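Local coordinates for deoxyribose-phosphate aldolase (Toxoplasma gondii, PDB 4EIV), which is a TIM-barrel protein of the deoxyribose-phosphate aldolase family, with eight parallel strands closed into a barrel and helices packed around it, at residues T22-L27 and K53-V58; N28-A33 and F267-G272; A114-C119 and P150-V155; G160-G165 and G190-T195; D166-A171 and M196-L201. All blocks are in the same frame, centred on the assembly; numbering follows the deposited sequence. Where two conformers were deposited one is given.

All five contacts belong to one TIM barrel, contacts 2 and 3 in its strands and the others in the helices and loops around them. Contact 2 joins the first and last strands, and contact 3 pairs the fourth and fifth; their centres are 14 Å apart. They meet inside the barrel through two salt bridges: R268 NH1 to E116 OE2 at 2.9 Å and E31 OE2 to K154 NZ at 3.0 Å. Contact 1 sits beside contact 2, where V58 N lies 2.9 Å from F30 O, probably as a hydrogen bond. Contacts 4 and 5 adjoin each other, with centres 10 Å apart, and L201 CD1 reaches G165 CA at 3.5 Å. Contact 4 lies about 26 Å, centre to centre, from contact 1.

Contact 1: T22-L27 and K53-V58; sequences TSRTLL and KDPAIV
The guanidinium of R24 overlaps the ring of P55. P55 CB lies over one face, toward the rim, 3.5 Å from R24 NH2. P55 CG sits 3.7 Å from both NE and CZ of R24. CG of R24 is anti to the backbone N (chi1 179°), and the chain then bends at chi2 (64°). A water joins the two segments as well: it accepts from R24 NH1 at 2.9 Å and donates to A56 O at 2.8 Å. R24 is thus held by packing and by a water bridge.

At the helix end, L27 meets I57. L27 CD2 touches I57 CG2 at 3.6 Å, with the two side chains crossing at about a right angle. I57 CA also offers a CA-H...O contact to L27 O, 3.3 Å away. R24 and P55, which follows a cis peptide bond, both pack on Y283 of helix 273-284, and R24 reaches P259 of the second subunit. The contact is part of a TIM barrel: helix 17-27 comes before the first strand, and K53-V58 is the loop that leads from helix 41-52 into the second.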
# COMPACT_ATOMS: atom_id res chain seq x y z
N THR A 22 3.38 -5.25 -10.34
CA THR A 22 2.05 -5.83 -10.12
C THR A 22 2.20 -7.17 -9.43
O THR A 22 1.47 -7.45 -8.47
CB THR A 22 1.28 -5.95 -11.45
OG1 THR A 22 1.19 -4.66 -12.03
CG2 THR A 22 -0.13 -6.52 -11.24
N SER A 23 3.15 -7.99 -9.88
CA SER A 23 3.38 -9.30 -9.24
C SER A 23 3.78 -9.13 -7.78
O SER A 23 3.25 -9.84 -6.91
CB SER A 23 4.50 -10.05 -9.96
OG SER A 23 4.14 -10.37 -11.29
N ARG A 24 4.68 -8.19 -7.51
CA ARG A 24 5.14 -7.95 -6.13
C ARG A 24 3.99 -7.53 -5.22
O ARG A 24 3.88 -7.95 -4.08
CB ARG A 24 6.27 -6.93 -6.10
CG ARG A 24 6.77 -6.61 -4.68
CD ARG A 24 7.38 -7.82 -4.01
NE ARG A 24 7.74 -7.58 -2.62
CZ ARG A 24 6.98 -7.88 -1.57
NH1 ARG A 24 5.75 -8.37 -1.72
NH2 ARG A 24 7.45 -7.66 -0.35
N THR A 25 3.15 -6.65 -5.76
CA THR A 25 1.96 -6.20 -5.06
C THR A 25 1.02 -7.36 -4.75
O THR A 25 0.54 -7.50 -3.63
CB THR A 25 1.22 -5.15 -5.93
OG1 THR A 25 2.04 -3.98 -6.09
CG2 THR A 25 -0.10 -4.74 -5.28
N LEU A 26 0.75 -8.19 -5.74
CA LEU A 26 -0.12 -9.35 -5.52
C LEU A 26 0.45 -10.33 -4.49
O LEU A 26 -0.30 -10.90 -3.72
CB LEU A 26 -0.46 -10.02 -6.87
CG LEU A 26 -1.42 -9.20 -7.75
CD1 LEU A 26 -1.41 -9.70 -9.16
CD2 LEU A 26 -2.84 -9.16 -7.17
N LEU A 27 1.77 -10.54 -4.49
CA LEU A 27 2.38 -11.44 -3.50
C LEU A 27 2.07 -10.95 -2.09
O LEU A 27 1.83 -11.74 -1.19
CB LEU A 27 3.89 -11.56 -3.68
CG LEU A 27 4.37 -12.31 -4.93
CD1 LEU A 27 5.88 -12.10 -5.11
CD2 LEU A 27 4.03 -13.83 -4.85
N LYS A 53 8.80 -18.52 0.50
CA LYS A 53 10.06 -18.01 -0.06
C LYS A 53 10.06 -16.49 0.00
O LYS A 53 9.04 -15.85 -0.27
CB LYS A 53 10.22 -18.47 -1.51
CG LYS A 53 11.57 -18.12 -2.14
CD LYS A 53 11.68 -18.75 -3.54
CE LYS A 53 13.07 -18.63 -4.15
NZ LYS A 53 13.53 -17.24 -4.34
N ASP A 54 11.20 -15.90 0.31
CA ASP A 54 11.30 -14.45 0.47
C ASP A 54 11.09 -13.75 -0.90
O ASP A 54 11.71 -14.12 -1.88
CB ASP A 54 12.67 -14.14 1.07
CG ASP A 54 12.81 -12.72 1.59
OD1 ASP A 54 12.11 -11.81 1.12
OD2 ASP A 54 13.69 -12.49 2.46
N PRO A 55 10.17 -12.77 -0.98
CA PRO A 55 9.26 -12.25 0.04
C PRO A 55 8.02 -13.14 0.19
O PRO A 55 7.35 -13.47 -0.79
CB PRO A 55 8.87 -10.88 -0.52
CG PRO A 55 8.94 -11.05 -1.97
CD PRO A 55 10.11 -11.95 -2.21
N ALA A 56 7.73 -13.51 1.42
CA ALA A 56 6.62 -14.40 1.70
C ALA A 56 5.28 -13.77 1.38
O ALA A 56 5.08 -12.55 1.55
CB ALA A 56 6.63 -14.82 3.15
N ILE A 57 4.36 -14.61 0.96
CA ILE A 57 2.98 -14.18 0.75
C ILE A 57 2.29 -14.12 2.12
O ILE A 57 2.92 -14.37 3.16
CB ILE A 57 2.22 -15.07 -0.24
CG1 ILE A 57 2.02 -16.50 0.28
CG2 ILE A 57 2.91 -15.03 -1.61
CD1 ILE A 57 1.08 -17.36 -0.55
N VAL A 58 0.99 -13.81 2.13
CA VAL A 58 0.31 -13.69 3.43
C VAL A 58 0.13 -15.05 4.13
O VAL A 58 0.39 -15.18 5.31
CB VAL A 58 -1.09 -13.02 3.28
CG1 VAL A 58 -1.75 -12.86 4.63
CG2 VAL A 58 -0.97 -11.66 2.57
O HOH W 1 4.83 -9.91 0.53

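Contact 2: N28-A33 and F267-G272; sequences NFFEVA and FRVGGG
CG of both E31 and R268 is anti to the carbonyl carbon (chi1 -68° and -55°). The E31 chain then runs on extended, while that of R268 bends at chi2, and the two cross obliquely. R268 NH1 donates to E31 OE2 at 2.8 Å in a salt bridge. The carboxylate oxygen lies close to the guanidinium plane and is met on its syn side, somewhat out of the carboxylate plane. The carboxylate and guanidinium planes are 79° apart. OE1 of E31 has its own partner, K235 NZ.

At the start of the strands F267 and F29 form an edge-to-face pair. F267 CD2 stands over the centre of the F29 ring, and F267 CE2 comes within 3.5 Å of F29 CD2. On the same side of the sheet as V269, the F30 ring covers V269 O with one face. Its CZ comes to 3.5 Å from G271 CA, where there is no side chain to keep it off.

The backbones pair in parallel, F30 with V269, E31 with G270 and V32 with G271. V269 N bonds to F29 O, E31 N to V269 O at 2.8 Å, G271 N to E31 O at 3.2 Å, and A33 N to G271 O.

This pairing of first and last strands closes the barrel. Strand 59-62 follows beyond strand 30-34, and strand 233-237 beyond strand 267-271. Helix 243-257 packs on F29, F267 and V269, and helix 273-284 covers F30 and V32.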
# COMPACT_ATOMS: atom_id res chain seq x y z
N ASN A 28 2.05 -9.64 -1.90
CA ASN A 28 1.77 -9.04 -0.60
C ASN A 28 0.32 -9.27 -0.11
O ASN A 28 0.03 -9.05 1.06
CB ASN A 28 2.05 -7.53 -0.68
CG ASN A 28 1.82 -6.82 0.64
OD1 ASN A 28 2.39 -7.15 1.66
ND2 ASN A 28 0.97 -5.79 0.60
N PHE A 29 -0.57 -9.66 -1.02
CA PHE A 29 -1.98 -9.92 -0.73
C PHE A 29 -2.36 -11.40 -0.80
O PHE A 29 -3.49 -11.77 -0.44
CB PHE A 29 -2.90 -9.26 -1.77
CG PHE A 29 -2.71 -7.78 -1.91
CD1 PHE A 29 -2.49 -6.97 -0.81
CD2 PHE A 29 -2.83 -7.19 -3.17
CE1 PHE A 29 -2.34 -5.60 -0.97
CE2 PHE A 29 -2.70 -5.81 -3.32
CZ PHE A 29 -2.46 -5.02 -2.21
N PHE A 30 -1.44 -12.24 -1.25
CA PHE A 30 -1.81 -13.59 -1.65
C PHE A 30 -1.95 -14.62 -0.57
O PHE A 30 -1.13 -14.70 0.35
CB PHE A 30 -0.82 -14.10 -2.74
CG PHE A 30 -1.40 -15.06 -3.74
CD1 PHE A 30 -2.14 -14.59 -4.81
CD2 PHE A 30 -1.23 -16.43 -3.63
CE1 PHE A 30 -2.66 -15.45 -5.73
CE2 PHE A 30 -1.77 -17.30 -4.57
CZ PHE A 30 -2.49 -16.80 -5.60
N GLU A 31 -3.01 -15.43 -0.72
CA GLU A 31 -3.25 -16.58 0.14
C GLU A 31 -3.47 -17.76 -0.80
O GLU A 31 -4.47 -17.84 -1.51
CB GLU A 31 -4.46 -16.33 1.05
CG GLU A 31 -4.20 -15.25 2.09
CD GLU A 31 -5.38 -14.89 2.93
OE1 GLU A 31 -6.52 -15.06 2.48
OE2 GLU A 31 -5.17 -14.43 4.08
N VAL A 32 -2.52 -18.69 -0.81
CA VAL A 32 -2.57 -19.81 -1.74
C VAL A 32 -3.40 -20.96 -1.17
O VAL A 32 -3.33 -21.25 0.02
CB VAL A 32 -1.13 -20.29 -2.10
CG1 VAL A 32 -0.40 -20.89 -0.89
CG2 VAL A 32 -1.15 -21.24 -3.30
N ALA A 33 -4.19 -21.59 -2.03
CA ALA A 33 -5.04 -22.69 -1.65
C ALA A 33 -4.35 -24.05 -1.76
O ALA A 33 -3.68 -24.34 -2.73
CB ALA A 33 -6.29 -22.70 -2.55
N PHE A 267 -7.45 -6.56 2.65
CA PHE A 267 -7.55 -7.07 1.29
C PHE A 267 -6.69 -8.29 1.14
O PHE A 267 -5.55 -8.30 1.60
CB PHE A 267 -7.10 -6.00 0.31
CG PHE A 267 -7.25 -6.42 -1.09
CD1 PHE A 267 -8.49 -6.74 -1.60
CD2 PHE A 267 -6.15 -6.50 -1.93
CE1 PHE A 267 -8.63 -7.14 -2.92
CE2 PHE A 267 -6.28 -6.90 -3.24
CZ PHE A 267 -7.54 -7.22 -3.74
N ARG A 268 -7.25 -9.32 0.49
CA ARG A 268 -6.51 -10.53 0.21
C ARG A 268 -6.95 -11.03 -1.16
O ARG A 268 -8.09 -10.78 -1.60
CB ARG A 268 -6.75 -11.65 1.23
CG ARG A 268 -6.51 -11.31 2.66
CD ARG A 268 -5.02 -11.15 3.02
NE ARG A 268 -4.95 -10.39 4.24
CZ ARG A 268 -5.21 -10.86 5.46
NH1 ARG A 268 -5.46 -12.15 5.66
NH2 ARG A 268 -5.21 -10.04 6.49
N VAL A 269 -6.05 -11.75 -1.82
CA VAL A 269 -6.35 -12.43 -3.05
C VAL A 269 -6.09 -13.90 -2.79
O VAL A 269 -4.98 -14.30 -2.40
CB VAL A 269 -5.49 -11.93 -4.21
CG1 VAL A 269 -5.68 -12.78 -5.45
CG2 VAL A 269 -5.83 -10.48 -4.49
N GLY A 270 -7.11 -14.73 -2.98
CA GLY A 270 -6.96 -16.18 -2.87
C GLY A 270 -6.83 -16.79 -4.25
O GLY A 270 -7.60 -16.48 -5.14
N GLY A 271 -5.84 -17.65 -4.42
CA GLY A 271 -5.66 -18.29 -5.70
C GLY A 271 -4.88 -19.57 -5.61
O GLY A 271 -4.48 -19.98 -4.53
N GLY A 272 -4.68 -20.20 -6.76
CA GLY A 272 -4.01 -21.48 -6.83
C GLY A 272 -2.50 -21.43 -6.88
O GLY A 272 -1.89 -20.36 -7.03

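Contact 3: A114-C119 and P150-V155; sequences ADEIEC and PKTLKV
K154 reaches across to strand 116-119 along its whole length. Its CB lies 3.8 Å from I117 O and close to CG of E118. CG is 4.0 Å from E116 OE1. CD comes to 3.6 Å from E118 OE1, and CE to 3.3 Å from E116 OE1. The chain bends at its last torsion (chi4 75°), which places NZ between the two glutamates. There K154 NZ donates to E116 OE1 at 2.7 Å and to E118 OE1 at 2.8 Å, two salt bridges of one network. It meets E116 OE1 from above the carboxylate plane, and E118 OE1 at its anti lone pair. E118 lies side by side with K154, both pointing the same way, while E116 crosses it obliquely. K154 NZ also bonds to E31, E116 OE2 to K85, and E118 OE2 to S61 OG, so this buried charge cluster has partners on several strands.

T152 lies alongside E116 and puts CG2 3.4 Å from its OE1. Just before T152, K151 NZ donates to A114 O at 3.0 Å, and a water bridges D115 O and T152 N.

The backbones form a parallel ladder. I117 N bonds to T152 O, K154 N to I117 O, and C119 N to K154 O. On the other face of the sheet L153 CD1 touches I117 CG2 and C119 CB.

Strand 85-90 flanks 116-120, and strand 182-184 flanks 152-156. Helix 99-111 covers I117 and C119 from outside, and helix 130-148 packs on I117, C119, L153 and V155.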
# COMPACT_ATOMS: atom_id res chain seq x y z
N ALA A 114 -3.53 -22.54 13.82
CA ALA A 114 -4.09 -21.70 12.75
C ALA A 114 -4.15 -20.24 13.18
O ALA A 114 -4.45 -19.94 14.33
CB ALA A 114 -5.48 -22.19 12.39
N ASP A 115 -3.87 -19.34 12.24
CA ASP A 115 -3.89 -17.92 12.50
C ASP A 115 -5.23 -17.27 12.15
O ASP A 115 -5.59 -16.24 12.71
CB ASP A 115 -2.80 -17.23 11.68
CG ASP A 115 -1.44 -17.77 11.99
OD1 ASP A 115 -0.90 -17.44 13.06
OD2 ASP A 115 -0.92 -18.54 11.17
N GLU A 116 -5.93 -17.85 11.19
CA GLU A 116 -7.22 -17.33 10.73
C GLU A 116 -8.13 -18.50 10.41
O GLU A 116 -7.67 -19.63 10.25
CB GLU A 116 -7.09 -16.45 9.48
CG GLU A 116 -6.15 -15.27 9.61
CD GLU A 116 -6.24 -14.29 8.45
OE1 GLU A 116 -7.28 -14.26 7.74
OE2 GLU A 116 -5.29 -13.51 8.27
N ILE A 117 -9.42 -18.21 10.34
CA ILE A 117 -10.44 -19.20 10.00
C ILE A 117 -11.22 -18.70 8.78
O ILE A 117 -11.58 -17.53 8.71
CB ILE A 117 -11.42 -19.42 11.18
CG1 ILE A 117 -10.70 -20.02 12.39
CG2 ILE A 117 -12.58 -20.34 10.76
CD1 ILE A 117 -9.99 -21.37 12.13
N GLU A 118 -11.46 -19.60 7.83
CA GLU A 118 -12.24 -19.30 6.62
C GLU A 118 -13.45 -20.22 6.62
O GLU A 118 -13.33 -21.42 6.35
CB GLU A 118 -11.35 -19.46 5.40
CG GLU A 118 -10.19 -18.45 5.45
CD GLU A 118 -9.19 -18.53 4.31
OE1 GLU A 118 -8.53 -17.49 4.07
OE2 GLU A 118 -9.03 -19.58 3.65
N CYS A 119 -14.63 -19.65 6.90
CA CYS A 119 -15.85 -20.42 7.11
C CYS A 119 -16.81 -20.34 5.92
O CYS A 119 -17.32 -19.27 5.61
CB CYS A 119 -16.51 -19.90 8.38
SG CYS A 119 -18.04 -20.77 8.81
N PRO A 150 -10.35 -12.84 19.02
CA PRO A 150 -9.79 -11.71 18.26
C PRO A 150 -9.12 -12.08 16.93
O PRO A 150 -8.75 -11.18 16.18
CB PRO A 150 -8.77 -11.11 19.23
CG PRO A 150 -8.33 -12.26 20.07
CD PRO A 150 -9.57 -13.11 20.24
N LYS A 151 -8.93 -13.36 16.66
CA LYS A 151 -8.38 -13.77 15.37
C LYS A 151 -9.36 -13.49 14.24
O LYS A 151 -10.53 -13.24 14.47
CB LYS A 151 -7.93 -15.23 15.39
CG LYS A 151 -6.69 -15.41 16.27
CD LYS A 151 -6.21 -16.83 16.30
CE LYS A 151 -4.85 -16.96 16.97
NZ LYS A 151 -4.39 -18.36 16.93
N THR A 152 -8.85 -13.49 13.02
CA THR A 152 -9.66 -13.14 11.87
C THR A 152 -10.53 -14.28 11.38
O THR A 152 -10.05 -15.40 11.14
CB THR A 152 -8.73 -12.70 10.71
OG1 THR A 152 -7.96 -11.55 11.10
CG2 THR A 152 -9.51 -12.36 9.44
N LEU A 153 -11.82 -13.97 11.24
CA LEU A 153 -12.81 -14.88 10.66
C LEU A 153 -13.23 -14.36 9.28
O LEU A 153 -13.85 -13.27 9.18
CB LEU A 153 -14.06 -15.01 11.52
CG LEU A 153 -15.20 -15.88 10.98
CD1 LEU A 153 -14.75 -17.28 10.71
CD2 LEU A 153 -16.38 -15.86 11.96
N LYS A 154 -12.88 -15.08 8.23
CA LYS A 154 -13.33 -14.79 6.89
C LYS A 154 -14.57 -15.66 6.64
O LYS A 154 -14.58 -16.84 7.02
CB LYS A 154 -12.28 -15.13 5.87
CG LYS A 154 -10.89 -14.54 6.12
CD LYS A 154 -10.21 -14.41 4.79
CE LYS A 154 -8.76 -13.96 4.82
NZ LYS A 154 -7.86 -15.06 5.28
N VAL A 155 -15.61 -15.08 6.06
CA VAL A 155 -16.81 -15.84 5.71
C VAL A 155 -16.88 -15.95 4.18
O VAL A 155 -16.86 -14.94 3.47
CB VAL A 155 -18.06 -15.21 6.30
CG1 VAL A 155 -19.31 -16.00 5.96
CG2 VAL A 155 -17.93 -15.13 7.82
O HOH W 2 -5.97 -13.56 12.82
O HOH W 3 -6.06 -10.43 9.25

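Contact 4: G160-G165 and G190-T195; sequences GELQGG and GATHAT
G190 comes first, its CA only 3.6 Å from G160 CA. With two glycines facing each other, the main chains approach directly. A191 N is likewise 3.6 Å from G160 CA, and A191 CB lies 3.9 Å from G160 O. G160 has a positive phi (102°), and at its backbone angles a side chain would be jammed against the preceding carbonyl O, which suits a glycine here.

T192 is the main partner of G160 on this segment. Its OG1 is placed between the backbone N and the carbonyl carbon (chi1 65°). From there T192 OG1 donates to G160 O at 2.7 Å. The hydroxyl sits well above the carbonyl plane, 71° out of it. T192 N adds a weak bond to the same oxygen at 3.1 Å, so one carbonyl takes two donors from one residue. In return G160 CA makes a CA-H...O contact to T192 O at 3.5 Å. T192 CG2 turns to L162 and meets its CD2 at 3.9 Å, the two side chains crossing at about a right angle.

Beyond T192 the segment turns to other partners. H193 ND1 bonds to E237, and A194 pairs with E237 through the backbone. T195 is the N-cap of helix 196-210, its OG1 bonded to T198 N.

Both loops follow barrel strands, at the end of the barrel where TIM-barrel enzymes carry their active sites. G160-G165 leads from strand 152-156 into helix 165-178. G190-T195 leads from strand 182-184 into helix 196-210.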
# COMPACT_ATOMS: atom_id res chain seq x y z
N GLY A 160 -19.12 -22.03 -5.34
CA GLY A 160 -18.91 -22.28 -6.77
C GLY A 160 -20.11 -22.32 -7.68
O GLY A 160 -19.93 -22.38 -8.90
N GLU A 161 -21.32 -22.30 -7.12
CA GLU A 161 -22.53 -22.28 -7.95
C GLU A 161 -23.03 -20.85 -8.11
O GLU A 161 -23.04 -20.06 -7.15
CB GLU A 161 -23.63 -23.16 -7.38
CG GLU A 161 -23.39 -24.64 -7.58
CD GLU A 161 -24.69 -25.46 -7.55
OE1 GLU A 161 -25.80 -24.87 -7.49
OE2 GLU A 161 -24.59 -26.70 -7.60
N LEU A 162 -23.45 -20.53 -9.33
CA LEU A 162 -23.95 -19.20 -9.68
C LEU A 162 -25.30 -18.89 -9.02
O LEU A 162 -26.29 -19.61 -9.25
CB LEU A 162 -24.09 -19.05 -11.21
CG LEU A 162 -22.85 -19.14 -12.15
CD1 LEU A 162 -23.23 -19.24 -13.64
CD2 LEU A 162 -21.90 -17.97 -11.94
N GLN A 163 -25.33 -17.84 -8.20
CA GLN A 163 -26.54 -17.39 -7.53
C GLN A 163 -26.82 -15.92 -7.88
O GLN A 163 -25.89 -15.16 -8.18
CB GLN A 163 -26.42 -17.57 -6.01
CG GLN A 163 -26.41 -19.04 -5.59
CD GLN A 163 -26.19 -19.22 -4.09
OE1 GLN A 163 -25.12 -18.91 -3.55
NE2 GLN A 163 -27.20 -19.76 -3.40
N GLY A 164 -28.09 -15.55 -7.83
CA GLY A 164 -28.52 -14.19 -8.18
C GLY A 164 -27.93 -13.12 -7.27
O GLY A 164 -27.50 -13.38 -6.13
N GLY A 165 -27.94 -11.89 -7.79
CA GLY A 165 -27.38 -10.75 -7.09
C GLY A 165 -28.06 -10.48 -5.77
O GLY A 165 -27.39 -10.14 -4.81
N GLY A 190 -14.87 -24.58 -5.68
CA GLY A 190 -16.05 -24.42 -6.49
C GLY A 190 -15.76 -24.28 -7.98
O GLY A 190 -14.61 -24.09 -8.39
N ALA A 191 -16.81 -24.39 -8.80
CA ALA A 191 -16.70 -24.27 -10.26
C ALA A 191 -16.61 -22.81 -10.73
O ALA A 191 -16.12 -22.53 -11.82
CB ALA A 191 -17.89 -24.96 -10.94
N THR A 192 -17.10 -21.88 -9.93
CA THR A 192 -17.01 -20.46 -10.27
C THR A 192 -16.36 -19.72 -9.09
O THR A 192 -16.31 -20.18 -7.94
CB THR A 192 -18.37 -19.85 -10.66
OG1 THR A 192 -19.24 -19.88 -9.53
CG2 THR A 192 -19.00 -20.63 -11.83
N HIS A 193 -15.85 -18.54 -9.39
CA HIS A 193 -15.04 -17.77 -8.47
C HIS A 193 -15.42 -16.31 -8.57
O HIS A 193 -16.48 -15.97 -9.10
CB HIS A 193 -13.57 -18.00 -8.84
CG HIS A 193 -13.21 -19.45 -8.87
ND1 HIS A 193 -12.91 -20.15 -7.72
CD2 HIS A 193 -13.17 -20.34 -9.88
CE1 HIS A 193 -12.67 -21.41 -8.04
NE2 HIS A 193 -12.82 -21.56 -9.34
N ALA A 194 -14.57 -15.42 -8.09
CA ALA A 194 -14.89 -14.01 -8.12
C ALA A 194 -15.10 -13.52 -9.53
O ALA A 194 -14.40 -13.93 -10.47
CB ALA A 194 -13.76 -13.18 -7.48
N THR A 195 -16.06 -12.61 -9.67
CA THR A 195 -16.23 -11.88 -10.93
C THR A 195 -16.34 -10.40 -10.59
O THR A 195 -16.55 -10.02 -9.43
CB THR A 195 -17.50 -12.27 -11.68
OG1 THR A 195 -18.62 -12.02 -10.85
CG2 THR A 195 -17.48 -13.74 -12.14

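Contact 5: D166-A171 and M196-L201; sequences DIISRA and MFTVHL
I168 and T198 make the tight part of this contact. CD1 of I168 touches CG2 of T198 at 3.6 Å, the two side chains crossing at about a right angle. CG1 of I168 is anti to its carbonyl carbon (chi1 -61°), chi2 (169°) extends the chain to CD1, and CB points toward the other helix. The CD1 methyl also meets F197 CE2, but more loosely, at 4.1 Å and oblique to the ring. L201 approaches I168 with CD1, which stays 4.2 Å from I168 CB.

The two helices are neighbours in the outer layer of the TIM barrel. Helix 165-178 follows the fifth strand and helix 196-210 the sixth. Over these segments their axes pass 9.9 Å apart, with N-to-C directions 41° from each other. The contact is made by side chains and one bridging water, and none of the residues that touch is fully buried.

The looser side is at S169. Its OG lies 3.9 Å from both CD1 and CD2 of L201. The hydroxyl is hydrogen-bonded to G165 O in its own helix. It also shares a water with the facing helix, 2.7 Å from S169 OG, and that water donates to L201 O at 2.8 Å. F197 lies exposed at the margin of the contact. On the far side of the first helix, R170 NE pairs with D166 OD1, and NH1 of the same arginine bonds to E134.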
# COMPACT_ATOMS: atom_id res chain seq x y z
N ASP A 166 -29.38 -10.62 -5.71
CA ASP A 166 -30.09 -10.39 -4.45
C ASP A 166 -29.55 -11.34 -3.38
O ASP A 166 -29.40 -10.93 -2.23
CB ASP A 166 -31.60 -10.59 -4.61
CG ASP A 166 -32.38 -10.36 -3.31
OD1 ASP A 166 -32.33 -9.24 -2.75
OD2 ASP A 166 -33.10 -11.30 -2.86
N ILE A 167 -29.28 -12.60 -3.77
CA ILE A 167 -28.76 -13.62 -2.84
C ILE A 167 -27.36 -13.28 -2.36
O ILE A 167 -27.10 -13.33 -1.18
CB ILE A 167 -28.78 -15.04 -3.46
CG1 ILE A 167 -30.22 -15.55 -3.52
CG2 ILE A 167 -27.91 -16.02 -2.68
CD1 ILE A 167 -30.35 -16.91 -4.15
N ILE A 168 -26.47 -12.93 -3.28
CA ILE A 168 -25.10 -12.59 -2.92
C ILE A 168 -25.11 -11.42 -1.95
O ILE A 168 -24.44 -11.43 -0.91
CB ILE A 168 -24.29 -12.19 -4.17
CG1 ILE A 168 -24.24 -13.37 -5.16
CG2 ILE A 168 -22.89 -11.74 -3.77
CD1 ILE A 168 -23.70 -13.01 -6.54
N SER A 169 -25.89 -10.39 -2.28
CA SER A 169 -25.96 -9.23 -1.43
C SER A 169 -26.49 -9.58 -0.06
O SER A 169 -25.95 -9.14 0.96
CB SER A 169 -26.83 -8.14 -2.07
OG SER A 169 -26.27 -7.71 -3.30
N ARG A 170 -27.57 -10.37 -0.01
CA ARG A 170 -28.14 -10.74 1.30
C ARG A 170 -27.23 -11.66 2.11
O ARG A 170 -27.17 -11.54 3.33
CB ARG A 170 -29.51 -11.37 1.13
CG ARG A 170 -30.54 -10.36 0.69
CD ARG A 170 -31.88 -10.99 0.45
NE ARG A 170 -32.90 -9.97 0.22
CZ ARG A 170 -33.66 -9.41 1.17
NH1 ARG A 170 -33.55 -9.78 2.45
NH2 ARG A 170 -34.53 -8.47 0.83
N ALA A 171 -26.52 -12.56 1.46
CA ALA A 171 -25.57 -13.43 2.16
C ALA A 171 -24.45 -12.57 2.77
O ALA A 171 -24.06 -12.78 3.92
CB ALA A 171 -25.00 -14.46 1.21
N MET A 196 -16.18 -9.56 -11.60
CA MET A 196 -16.37 -8.13 -11.43
C MET A 196 -17.75 -7.88 -10.78
O MET A 196 -17.89 -7.08 -9.85
CB MET A 196 -16.24 -7.46 -12.79
CG MET A 196 -16.39 -5.97 -12.82
SD MET A 196 -16.09 -5.39 -14.50
CE MET A 196 -16.55 -3.67 -14.28
N PHE A 197 -18.75 -8.60 -11.25
CA PHE A 197 -20.12 -8.47 -10.75
C PHE A 197 -20.20 -8.78 -9.27
O PHE A 197 -20.74 -7.98 -8.52
CB PHE A 197 -21.05 -9.40 -11.57
CG PHE A 197 -22.45 -9.49 -11.06
CD1 PHE A 197 -23.35 -8.47 -11.26
CD2 PHE A 197 -22.87 -10.62 -10.37
CE1 PHE A 197 -24.66 -8.56 -10.78
CE2 PHE A 197 -24.18 -10.72 -9.91
CZ PHE A 197 -25.05 -9.69 -10.10
N THR A 198 -19.67 -9.92 -8.85
CA THR A 198 -19.78 -10.25 -7.42
C THR A 198 -18.93 -9.34 -6.55
O THR A 198 -19.32 -9.02 -5.42
CB THR A 198 -19.49 -11.74 -7.12
OG1 THR A 198 -18.13 -12.09 -7.40
CG2 THR A 198 -20.43 -12.63 -7.88
N VAL A 199 -17.75 -8.94 -7.02
CA VAL A 199 -16.93 -8.02 -6.22
C VAL A 199 -17.66 -6.68 -6.05
O VAL A 199 -17.58 -6.05 -4.99
CB VAL A 199 -15.51 -7.86 -6.83
CG1 VAL A 199 -14.74 -6.69 -6.17
CG2 VAL A 199 -14.74 -9.16 -6.71
N HIS A 200 -18.34 -6.21 -7.09
CA HIS A 200 -19.10 -4.97 -7.00
C HIS A 200 -20.21 -5.06 -5.93
O HIS A 200 -20.35 -4.19 -5.08
CB HIS A 200 -19.67 -4.62 -8.39
CG HIS A 200 -20.49 -3.38 -8.42
ND1 HIS A 200 -21.83 -3.39 -8.74
CD2 HIS A 200 -20.18 -2.10 -8.12
CE1 HIS A 200 -22.30 -2.15 -8.68
NE2 HIS A 200 -21.32 -1.35 -8.30
N LEU A 201 -20.97 -6.17 -5.94
CA LEU A 201 -22.02 -6.36 -4.96
C LEU A 201 -21.51 -6.43 -3.54
O LEU A 201 -22.10 -5.86 -2.62
CB LEU A 201 -22.86 -7.59 -5.30
CG LEU A 201 -23.71 -7.52 -6.56
CD1 LEU A 201 -24.57 -8.77 -6.63
CD2 LEU A 201 -24.58 -6.26 -6.55
O HOH W 4 -24.88 -5.54 -2.54